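Local coordinates for protein vacuolar aminopeptidase 1 (Saccharomyces cerevisiae, PDB 5JGF) that removes amino acids, preferably neutral or hydrophobic ones, from the N-termini of peptides as a zinc-dependent vacuolar aminopeptidase working as a dodecamer, at residues I339-D344 with R426-G431. Residues are numbered along the deposited sequence; the frame is centred on the assembly and turned at random.
With ZN (zinc ion), chain K.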
loop_
_atom_site.group_PDB
_atom_site.type_symbol
_atom_site.label_atom_id
_atom_site.label_comp_id
_atom_site.label_asym_id
_atom_site.label_seq_id
_atom_site.Cartn_x
_atom_site.Cartn_y
_atom_site.Cartn_z
ATOM N N ILE D 339 13.910 48.598 -25.994
ATOM C CA ILE D 339 14.482 47.292 -25.687
ATOM C C ILE D 339 14.598 47.206 -24.173
ATOM O O ILE D 339 15.215 48.062 -23.537
ATOM C CB ILE D 339 15.893 47.094 -26.303
ATOM C CG1 ILE D 339 15.790 46.873 -27.817
ATOM C CG2 ILE D 339 16.583 45.894 -25.644
ATOM C CD1 ILE D 339 15.031 45.614 -28.220
ATOM N N ILE D 340 13.983 46.184 -23.590
ATOM C CA ILE D 340 14.046 46.002 -22.152
ATOM C C ILE D 340 14.868 44.762 -21.839
ATOM O O ILE D 340 14.615 43.690 -22.386
ATOM C CB ILE D 340 12.642 45.798 -21.529
ATOM C CG1 ILE D 340 11.760 47.025 -21.783
ATOM C CG2 ILE D 340 12.773 45.547 -20.028
ATOM C CD1 ILE D 340 10.332 46.878 -21.245
ATOM N N LEU D 341 15.873 44.916 -20.988
ATOM C CA LEU D 341 16.659 43.767 -20.577
ATOM C C LEU D 341 16.132 43.433 -19.194
ATOM O O LEU D 341 16.271 44.227 -18.265
ATOM C CB LEU D 341 18.159 44.085 -20.474
ATOM C CG LEU D 341 18.960 44.463 -21.725
ATOM C CD1 LEU D 341 20.451 44.427 -21.393
ATOM C CD2 LEU D 341 18.656 43.494 -22.861
ATOM N N SER D 342 15.482 42.283 -19.070
ATOM C CA SER D 342 14.979 41.835 -17.779
ATOM C C SER D 342 16.164 41.068 -17.207
ATOM O O SER D 342 16.412 39.927 -17.591
ATOM C CB SER D 342 13.784 40.899 -17.965
ATOM O OG SER D 342 13.398 40.332 -16.727
ATOM N N ALA D 343 16.908 41.710 -16.310
ATOM C CA ALA D 343 18.099 41.102 -15.735
ATOM C C ALA D 343 17.849 40.428 -14.397
ATOM O O ALA D 343 17.700 41.092 -13.373
ATOM C CB ALA D 343 19.201 42.155 -15.592
ATOM N N ASP D 344 17.800 39.100 -14.423
ATOM C CA ASP D 344 17.588 38.313 -13.218
ATOM C C ASP D 344 18.551 37.134 -13.306
ATOM O O ASP D 344 18.710 36.527 -14.365
ATOM C CB ASP D 344 16.141 37.812 -13.143
ATOM C CG ASP D 344 15.748 37.366 -11.744
ATOM O OD1 ASP D 344 16.634 37.312 -10.870
ATOM O OD2 ASP D 344 14.553 37.072 -11.519
ATOM N N ARG D 426 9.843 44.866 -26.886
ATOM C CA ARG D 426 10.613 43.634 -26.969
ATOM C C ARG D 426 11.454 43.558 -25.699
ATOM O O ARG D 426 12.185 44.494 -25.357
ATOM C CB ARG D 426 11.499 43.647 -28.215
ATOM C CG ARG D 426 12.453 42.474 -28.314
ATOM C CD ARG D 426 12.916 42.266 -29.746
ATOM N NE ARG D 426 11.933 41.535 -30.544
ATOM C CZ ARG D 426 11.418 41.973 -31.689
ATOM N NH1 ARG D 426 10.540 41.231 -32.348
ATOM N NH2 ARG D 426 11.769 43.160 -32.172
ATOM N N THR D 427 11.338 42.436 -24.997
ATOM C CA THR D 427 12.039 42.240 -23.736
ATOM C C THR D 427 12.911 40.993 -23.792
ATOM O O THR D 427 12.500 39.960 -24.318
ATOM C CB THR D 427 11.014 42.109 -22.593
ATOM O OG1 THR D 427 10.230 43.309 -22.530
ATOM C CG2 THR D 427 11.703 41.867 -21.256
ATOM N N ILE D 428 14.117 41.103 -23.245
ATOM C CA ILE D 428 15.066 40.001 -23.243
ATOM C C ILE D 428 15.433 39.604 -21.820
ATOM O O ILE D 428 15.949 40.419 -21.053
ATOM C CB ILE D 428 16.352 40.407 -23.994
ATOM C CG1 ILE D 428 15.978 40.925 -25.385
ATOM C CG2 ILE D 428 17.308 39.218 -24.097
ATOM C CD1 ILE D 428 16.951 41.930 -25.949
ATOM N N ASP D 429 15.154 38.354 -21.464
ATOM C CA ASP D 429 15.491 37.864 -20.136
ATOM C C ASP D 429 16.901 37.295 -20.169
ATOM O O ASP D 429 17.223 36.445 -20.996
ATOM C CB ASP D 429 14.497 36.785 -19.689
ATOM C CG ASP D 429 13.273 37.370 -19.003
ATOM O OD1 ASP D 429 13.397 37.829 -17.846
ATOM O OD2 ASP D 429 12.191 37.375 -19.621
ATOM N N LEU D 430 17.746 37.791 -19.272
ATOM C CA LEU D 430 19.126 37.342 -19.177
ATOM C C LEU D 430 19.630 37.710 -17.795
ATOM O O LEU D 430 18.905 38.304 -17.002
ATOM C CB LEU D 430 19.986 38.019 -20.253
ATOM C CG LEU D 430 19.862 39.539 -20.444
ATOM C CD1 LEU D 430 20.353 40.280 -19.213
ATOM C CD2 LEU D 430 20.680 39.953 -21.674
ATOM N N GLY D 431 20.872 37.362 -17.499
ATOM C CA GLY D 431 21.399 37.697 -16.196
ATOM C C GLY D 431 22.726 37.037 -15.930
ATOM O O GLY D 431 23.257 36.324 -16.780
HETATM ZN ZN ZN K . 15.509 36.587 -9.200
HETATM O O HOH W 1 15.585 37.521 -16.413
HETATM O O HOH W 2 16.299 34.574 -10.282
HETATM O O HOH W 3 13.915 35.534 -8.467
#
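I339-D344 runs parallel to R426-G431, the strand axes 4.6 Å apart and 26° from aligned; the N-H groups of I340, S342 and D344 bond to the carbonyls of R426, I428 and L430, while I428 N and L430 N return bonds to I340 O and S342 O. Side chains then alternate between the two faces of the sheet. On one, L341 and I428 lie side by side, L341 CD2 resting 3.9 Å from I428 CD1, and that same methyl of I428 reaches I339 CG2; helices 383-396 and 448-468 cover this apolar surface. The other face begins with I340 and T427, where I340 CB comes 3.6 Å from T427 OG1, a hydroxyl that bonds back to A425 O, and helix 416-423 packs over both. Further along, the pairing turns polar, still within the buried sheet. S342 OG, anti to its backbone N (chi1 173°), gives its proton to D429 OD1 at 2.7 Å, arriving 42° above the carboxylate plane. Water 1 lies 2.6 Å from D429 OD1 and also within hydrogen-bonding distance of S342 O, linking side chain to backbone across the strands. T414 OG1 is a further partner of D429 OD1, and A380 N holds D429 OD2, fixing the rotation of the carboxylate. An alanine at D429 would probably leave the S342 hydroxyl, T414 OG1 and A380 N without their partner. Two residues beyond S342, just past the regular strand, D344 grips zinc through OD1 at 2.1 Å and, by a longer bond, OD2, with H91 and D262 binding the same ion. Metal ligands carried at or near the ends of central strands, around a two-zinc centre, are as in the zinc exopeptidases to which the M18 family belongs.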